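Local coordinates for Isomerase/lactonizing enzyme (Agrobacterium fabrum str. C58, PDB 2NQL), which is of unknown function but belongs to the enolase superfamily, pairing an N-terminal domain with a TIM-barrel domain that binds a sodium ion, at residues P236-P242 and V260-E266; E222-I228 and K253-T258. One frame throughout, in Å; residues are numbered along the deposited sequence.

Contact 1: residues P236-P242 and V260-E266; sequences PWFAEAP and VPIAVGE. With NA (sodium ion), chain G.
Ala239 and Glu240 run parallel to Ile262 and Ala263, and three backbone hydrogen bonds join the two short strands: Ala239 N to Pro261 O (2.9 Å), Ala263 N to Ala239 O (3.0 Å) and Ala241 N to Ala263 O (3.0 Å). Donors alternate between the strands, which fixes the register of Ala239 with Ile262 and of Glu240 with Ala263.

The two faces of this pair differ in character. Ala239 and Ile262 share the face covered by helices, where Ala239 CB meets Ile262 CD1 at 4.1 Å and Val260 CG1 fills in between Ala239 and the Pro236 ring. On the face of Glu240 and Ala263, the methyl CB of Ala263 lies 3.5 Å from Phe238 CD1, approaching the ring obliquely.

Glu240 has CG anti to its backbone N (chi1 158°) and an extended chain, which carries OE2 to 2.3 Å from the sodium ion. Glu266 reaches the same ion from across the contact, OE1 standing 2.1 Å from it. The carboxylate planes are turned 61° apart, and the ion bridges their oxygens. Two waters add to the coordination, one of them also accepting the backbone N-H of Glu266. The other oxygen of Glu240 is held by Lys184 in a salt bridge and by Gln287, which fixes the carboxylate's rotation.

Successive barrel strands thus deliver acidic metal ligands at their C-terminal ends, the layout characteristic of the TIM-barrel metal site in the enolase superfamily.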
loop_
_atom_site.group_PDB
_atom_site.type_symbol
_atom_site.label_atom_id
_atom_site.label_comp_id
_atom_site.label_asym_id
_atom_site.label_seq_id
_atom_site.Cartn_x
_atom_site.Cartn_y
_atom_site.Cartn_z
ATOM N N PRO A 236 23.240 -8.184 -22.475
ATOM C CA PRO A 236 22.405 -8.434 -21.293
ATOM C C PRO A 236 21.122 -9.198 -21.600
ATOM O O PRO A 236 20.408 -8.900 -22.571
ATOM C CB PRO A 236 22.103 -7.021 -20.764
ATOM C CG PRO A 236 22.221 -6.135 -21.942
ATOM C CD PRO A 236 23.311 -6.746 -22.792
ATOM N N TRP A 237 20.852 -10.196 -20.761
ATOM C CA TRP A 237 19.640 -10.999 -20.838
ATOM C C TRP A 237 18.405 -10.127 -20.626
ATOM O O TRP A 237 17.494 -10.126 -21.459
ATOM C CB TRP A 237 19.754 -12.103 -19.774
ATOM C CG TRP A 237 18.585 -13.001 -19.519
ATOM C CD1 TRP A 237 17.522 -13.264 -20.332
ATOM C CD2 TRP A 237 18.409 -13.796 -18.351
ATOM N NE1 TRP A 237 16.675 -14.171 -19.727
ATOM C CE2 TRP A 237 17.202 -14.514 -18.510
ATOM C CE3 TRP A 237 19.156 -13.962 -17.167
ATOM C CZ2 TRP A 237 16.709 -15.369 -17.527
ATOM C CZ3 TRP A 237 18.676 -14.827 -16.188
ATOM C CH2 TRP A 237 17.467 -15.535 -16.385
ATOM N N PHE A 238 18.377 -9.400 -19.513
ATOM C CA PHE A 238 17.388 -8.355 -19.297
ATOM C C PHE A 238 17.950 -7.261 -18.397
ATOM O O PHE A 238 18.954 -7.475 -17.689
ATOM C CB PHE A 238 16.054 -8.919 -18.779
ATOM C CG PHE A 238 16.159 -9.703 -17.478
ATOM C CD1 PHE A 238 16.205 -9.045 -16.245
ATOM C CD2 PHE A 238 16.165 -11.095 -17.488
ATOM C CE1 PHE A 238 16.268 -9.761 -15.030
ATOM C CE2 PHE A 238 16.231 -11.829 -16.288
ATOM C CZ PHE A 238 16.297 -11.152 -15.050
ATOM N N ALA A 239 17.304 -6.095 -18.428
ATOM C CA ALA A 239 17.592 -5.007 -17.498
ATOM C C ALA A 239 16.392 -4.911 -16.569
ATOM O O ALA A 239 15.276 -4.686 -17.017
ATOM C CB ALA A 239 17.812 -3.683 -18.253
ATOM N N GLU A 240 16.632 -5.145 -15.283
ATOM C CA GLU A 240 15.543 -5.212 -14.307
ATOM C C GLU A 240 15.465 -3.891 -13.531
ATOM O O GLU A 240 16.501 -3.316 -13.185
ATOM C CB GLU A 240 15.759 -6.413 -13.379
ATOM C CG GLU A 240 15.053 -6.313 -12.040
ATOM C CD GLU A 240 15.381 -7.470 -11.120
ATOM O OE1 GLU A 240 15.868 -8.512 -11.590
ATOM O OE2 GLU A 240 15.087 -7.379 -9.903
ATOM N N ALA A 241 14.238 -3.424 -13.264
ATOM C CA ALA A 241 13.984 -2.262 -12.375
ATOM C C ALA A 241 14.852 -1.042 -12.750
ATOM O O ALA A 241 15.682 -0.576 -11.944
ATOM C CB ALA A 241 14.182 -2.654 -10.887
ATOM N N PRO A 242 14.715 -0.564 -14.000
ATOM C CA PRO A 242 15.572 0.539 -14.453
ATOM C C PRO A 242 15.318 1.882 -13.741
ATOM O O PRO A 242 16.235 2.702 -13.612
ATOM C CB PRO A 242 15.216 0.653 -15.934
ATOM C CG PRO A 242 13.849 0.121 -16.050
ATOM C CD PRO A 242 13.783 -1.002 -15.058
ATOM N N VAL A 260 16.969 -3.962 -25.317
ATOM C CA VAL A 260 17.232 -4.818 -24.162
ATOM C C VAL A 260 15.910 -5.077 -23.439
ATOM O O VAL A 260 15.188 -4.124 -23.131
ATOM C CB VAL A 260 18.298 -4.189 -23.230
ATOM C CG1 VAL A 260 18.519 -5.061 -21.996
ATOM C CG2 VAL A 260 19.626 -4.010 -24.006
ATOM N N PRO A 261 15.542 -6.367 -23.251
ATOM C CA PRO A 261 14.294 -6.706 -22.554
ATOM C C PRO A 261 14.213 -6.062 -21.166
ATOM O O PRO A 261 15.205 -6.048 -20.422
ATOM C CB PRO A 261 14.368 -8.230 -22.436
ATOM C CG PRO A 261 15.203 -8.638 -23.620
ATOM C CD PRO A 261 16.254 -7.580 -23.705
ATOM N N ILE A 262 13.051 -5.507 -20.839
ATOM C CA ILE A 262 12.882 -4.860 -19.536
ATOM C C ILE A 262 12.095 -5.785 -18.619
ATOM O O ILE A 262 11.074 -6.326 -19.015
ATOM C CB ILE A 262 12.214 -3.457 -19.640
ATOM C CG1 ILE A 262 13.017 -2.507 -20.558
ATOM C CG2 ILE A 262 11.990 -2.837 -18.249
ATOM C CD1 ILE A 262 14.463 -2.339 -20.205
ATOM N N ALA A 263 12.595 -5.968 -17.398
ATOM C CA ALA A 263 11.937 -6.844 -16.430
ATOM C C ALA A 263 11.540 -6.029 -15.191
ATOM O O ALA A 263 12.346 -5.247 -14.693
ATOM C CB ALA A 263 12.887 -7.979 -16.029
ATOM N N VAL A 264 10.314 -6.226 -14.697
ATOM C CA VAL A 264 9.836 -5.505 -13.514
ATOM C C VAL A 264 8.842 -6.397 -12.766
ATOM O O VAL A 264 8.385 -7.406 -13.307
ATOM C CB VAL A 264 9.094 -4.163 -13.894
ATOM C CG1 VAL A 264 10.064 -3.103 -14.380
ATOM C CG2 VAL A 264 7.986 -4.433 -14.932
ATOM N N GLY A 265 8.510 -6.034 -11.529
ATOM C CA GLY A 265 7.314 -6.591 -10.887
ATOM C C GLY A 265 7.455 -7.167 -9.489
ATOM O O GLY A 265 6.444 -7.504 -8.879
ATOM N N GLU A 266 8.681 -7.275 -8.966
ATOM C CA GLU A 266 8.890 -7.905 -7.653
ATOM C C GLU A 266 8.153 -7.167 -6.540
ATOM O O GLU A 266 7.690 -7.787 -5.574
ATOM C CB GLU A 266 10.376 -8.028 -7.323
ATOM C CG GLU A 266 11.040 -6.703 -6.933
ATOM C CD GLU A 266 12.466 -6.880 -6.547
ATOM O OE1 GLU A 266 13.224 -7.318 -7.433
ATOM O OE2 GLU A 266 12.828 -6.616 -5.381
HETATM NA NA NA G . 13.438 -8.694 -9.075
HETATM O O HOH W 1 11.477 -6.951 -10.334
HETATM O O HOH W 2 13.827 -10.981 -9.572
#

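Contact 2: residues E222-I228 and K253-T258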
loop_
_atom_site.group_PDB
_atom_site.type_symbol
_atom_site.label_atom_id
_atom_site.label_comp_id
_atom_site.label_asym_id
_atom_site.label_seq_id
_atom_site.Cartn_x
_atom_site.Cartn_y
_atom_site.Cartn_z
ATOM N N GLU A 222 16.786 8.636 -18.217
ATOM C CA GLU A 222 17.863 8.982 -19.123
ATOM C C GLU A 222 19.161 8.291 -18.713
ATOM O O GLU A 222 19.831 7.689 -19.554
ATOM C CB GLU A 222 18.013 10.509 -19.208
ATOM C CG GLU A 222 16.843 11.200 -19.954
ATOM C CD GLU A 222 15.579 11.408 -19.103
ATOM O OE1 GLU A 222 15.684 11.561 -17.871
ATOM O OE2 GLU A 222 14.467 11.414 -19.666
ATOM N N ARG A 223 19.489 8.337 -17.421
ATOM C CA ARG A 223 20.638 7.597 -16.867
ATOM C C ARG A 223 20.493 6.076 -17.006
ATOM O O ARG A 223 21.461 5.397 -17.354
ATOM C CB ARG A 223 20.863 7.947 -15.400
ATOM C CG ARG A 223 22.086 7.309 -14.746
ATOM C CD ARG A 223 23.338 7.627 -15.537
ATOM N NE ARG A 223 24.553 7.199 -14.857
ATOM C CZ ARG A 223 25.708 6.970 -15.479
ATOM N NH1 ARG A 223 25.803 7.114 -16.803
ATOM N NH2 ARG A 223 26.765 6.593 -14.775
ATOM N N ALA A 224 19.298 5.562 -16.708
ATOM C CA ALA A 224 18.966 4.157 -16.954
ATOM C C ALA A 224 19.311 3.745 -18.386
ATOM O O ALA A 224 20.049 2.772 -18.589
ATOM C CB ALA A 224 17.498 3.878 -16.645
ATOM N N LEU A 225 18.823 4.509 -19.365
ATOM C CA LEU A 225 19.145 4.251 -20.780
ATOM C C LEU A 225 20.636 4.305 -21.122
ATOM O O LEU A 225 21.123 3.476 -21.891
ATOM C CB LEU A 225 18.362 5.173 -21.706
ATOM C CG LEU A 225 16.875 4.887 -21.820
ATOM C CD1 LEU A 225 16.139 6.108 -22.345
ATOM C CD2 LEU A 225 16.625 3.660 -22.654
ATOM N N GLU A 226 21.350 5.276 -20.540
ATOM C CA GLU A 226 22.796 5.393 -20.701
ATOM C C GLU A 226 23.536 4.140 -20.245
ATOM O O GLU A 226 24.442 3.651 -20.934
ATOM C CB GLU A 226 23.330 6.585 -19.907
ATOM C CG GLU A 226 23.101 7.940 -20.545
ATOM C CD GLU A 226 23.465 9.075 -19.605
ATOM O OE1 GLU A 226 24.390 8.901 -18.780
ATOM O OE2 GLU A 226 22.824 10.143 -19.689
ATOM N N LEU A 227 23.151 3.637 -19.072
ATOM C CA LEU A 227 23.800 2.488 -18.480
ATOM C C LEU A 227 23.460 1.214 -19.266
ATOM O O LEU A 227 24.317 0.330 -19.466
ATOM C CB LEU A 227 23.390 2.379 -17.000
ATOM C CG LEU A 227 23.946 3.433 -16.018
ATOM C CD1 LEU A 227 23.249 3.333 -14.674
ATOM C CD2 LEU A 227 25.481 3.327 -15.838
ATOM N N ILE A 228 22.214 1.133 -19.731
ATOM C CA ILE A 228 21.781 0.001 -20.556
ATOM C C ILE A 228 22.571 -0.031 -21.874
ATOM O O ILE A 228 23.025 -1.093 -22.296
ATOM C CB ILE A 228 20.264 0.023 -20.782
ATOM C CG1 ILE A 228 19.529 -0.283 -19.466
ATOM C CG2 ILE A 228 19.834 -0.979 -21.842
ATOM C CD1 ILE A 228 18.019 -0.032 -19.530
ATOM N N LYS A 253 9.377 5.403 -20.996
ATOM C CA LYS A 253 10.474 5.968 -21.765
ATOM C C LYS A 253 11.648 4.988 -21.913
ATOM O O LYS A 253 12.156 4.804 -23.020
ATOM C CB LYS A 253 10.935 7.306 -21.174
ATOM C CG LYS A 253 12.186 7.868 -21.887
ATOM C CD LYS A 253 12.456 9.319 -21.552
ATOM C CE LYS A 253 13.617 9.830 -22.393
ATOM N NZ LYS A 253 13.724 11.309 -22.326
ATOM N N VAL A 254 12.062 4.351 -20.816
ATOM C CA VAL A 254 13.183 3.399 -20.869
ATOM C C VAL A 254 12.851 2.255 -21.822
ATOM O O VAL A 254 13.665 1.917 -22.703
ATOM C CB VAL A 254 13.591 2.843 -19.468
ATOM C CG1 VAL A 254 14.591 1.688 -19.606
ATOM C CG2 VAL A 254 14.224 3.925 -18.637
ATOM N N SER A 255 11.644 1.704 -21.677
ATOM C CA SER A 255 11.246 0.468 -22.350
ATOM C C SER A 255 11.046 0.643 -23.855
ATOM O O SER A 255 11.122 -0.322 -24.613
ATOM C CB SER A 255 9.978 -0.101 -21.726
ATOM O OG SER A 255 8.832 0.633 -22.121
ATOM N N LYS A 256 10.781 1.875 -24.275
ATOM C CA LYS A 256 10.548 2.177 -25.681
ATOM C C LYS A 256 11.796 2.672 -26.400
ATOM O O LYS A 256 11.761 2.923 -27.601
ATOM C CB LYS A 256 9.409 3.180 -25.813
ATOM C CG LYS A 256 8.068 2.531 -25.594
ATOM C CD LYS A 256 6.933 3.511 -25.700
ATOM C CE LYS A 256 5.631 2.759 -25.796
ATOM N NZ LYS A 256 4.474 3.667 -25.641
ATOM N N ASN A 257 12.898 2.802 -25.663
ATOM C CA ASN A 257 14.123 3.390 -26.206
ATOM C C ASN A 257 15.347 2.497 -26.054
ATOM O O ASN A 257 16.483 2.937 -26.275
ATOM C CB ASN A 257 14.377 4.773 -25.590
ATOM C CG ASN A 257 13.441 5.831 -26.147
ATOM O OD1 ASN A 257 12.482 6.244 -25.490
ATOM N ND2 ASN A 257 13.696 6.253 -27.385
ATOM N N THR A 258 15.104 1.251 -25.656
ATOM C CA THR A 258 16.106 0.195 -25.746
ATOM C C THR A 258 15.456 -1.097 -26.200
ATOM O O THR A 258 14.266 -1.317 -25.966
ATOM C CB THR A 258 16.893 -0.007 -24.420
ATOM O OG1 THR A 258 17.902 -1.007 -24.613
ATOM C CG2 THR A 258 15.964 -0.426 -23.253
#
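Leu225 and Val254 stand at the centre of the meeting between helix 221-231 and the C-terminal end of helix 248-255 with the turn that follows it, and the apolar contacts are arranged around this pair. The two branches of Val254 divide the work. Its CG2 touches Ala224 CB at 3.8 Å, whereas CG1, which lies anti to the backbone N (chi1 170°), packs at 3.8 Å against Ile228 CD1. Ile228 also offers CG2 to Thr258, which it crosses at about a right angle. Leu225 loses more surface to the opposing segment than any other residue of the contact, spreading its two methyls over the turn: CD1 and CD2 both lie against Asn257 CB.

A second kind of contact is that of apolar methyls with backbone or hydroxyl oxygens that already have partners. Leu225 CD2 comes within 3.4 Å of Val254 O, which accepts the N-H of Asn257. Similarly, Ile228 CG2 lies 3.4 Å from Thr258 OG1, a hydroxyl oxygen that receives the backbone N-H of Val260.

Charge enters at the solvent-facing side, where Glu222 and Lys253 are both exposed. Lys253 extends its chain fully and places NZ 2.8 Å from Glu222 OE2, a salt bridge that uses the anti lone pair of the oxygen. Glu222 starts out pointing away from the partner helix; the bend in its chain at chi2 (80°) brings the carboxylate back. The two chains meet at about a right angle.

The chemistry is therefore graded, from methyl packing on the inner side to one ion pair at the surface. The one salt bridge between the segments lies outermost, while inside, Ala224, Leu225, Ile228 and Val254 pack by their methyls, with the Thr258 hydroxyl already bonded to Val260 N.

The two contacts are neighbouring layers of one barrel wall. Contact 1 is buried and joins strands 239-240 and 262-264; contact 2 is partly buried and joins helices 221-231 and 248-255 outside them. Along the chain their segments alternate, as expected where strand and helix succeed each other in a barrel. They touch by packing: Ile228 of contact 2 on Ala239 and Val260, Val254 on the Pro242 ring, and the Ala224 methyl on the Pro242 carbonyl. The chemistry follows position. Backbone hydrogen bonds and a shared metal ion hold the inner layer, whereas aliphatic packing with a single solvent-side salt bridge holds the outer one.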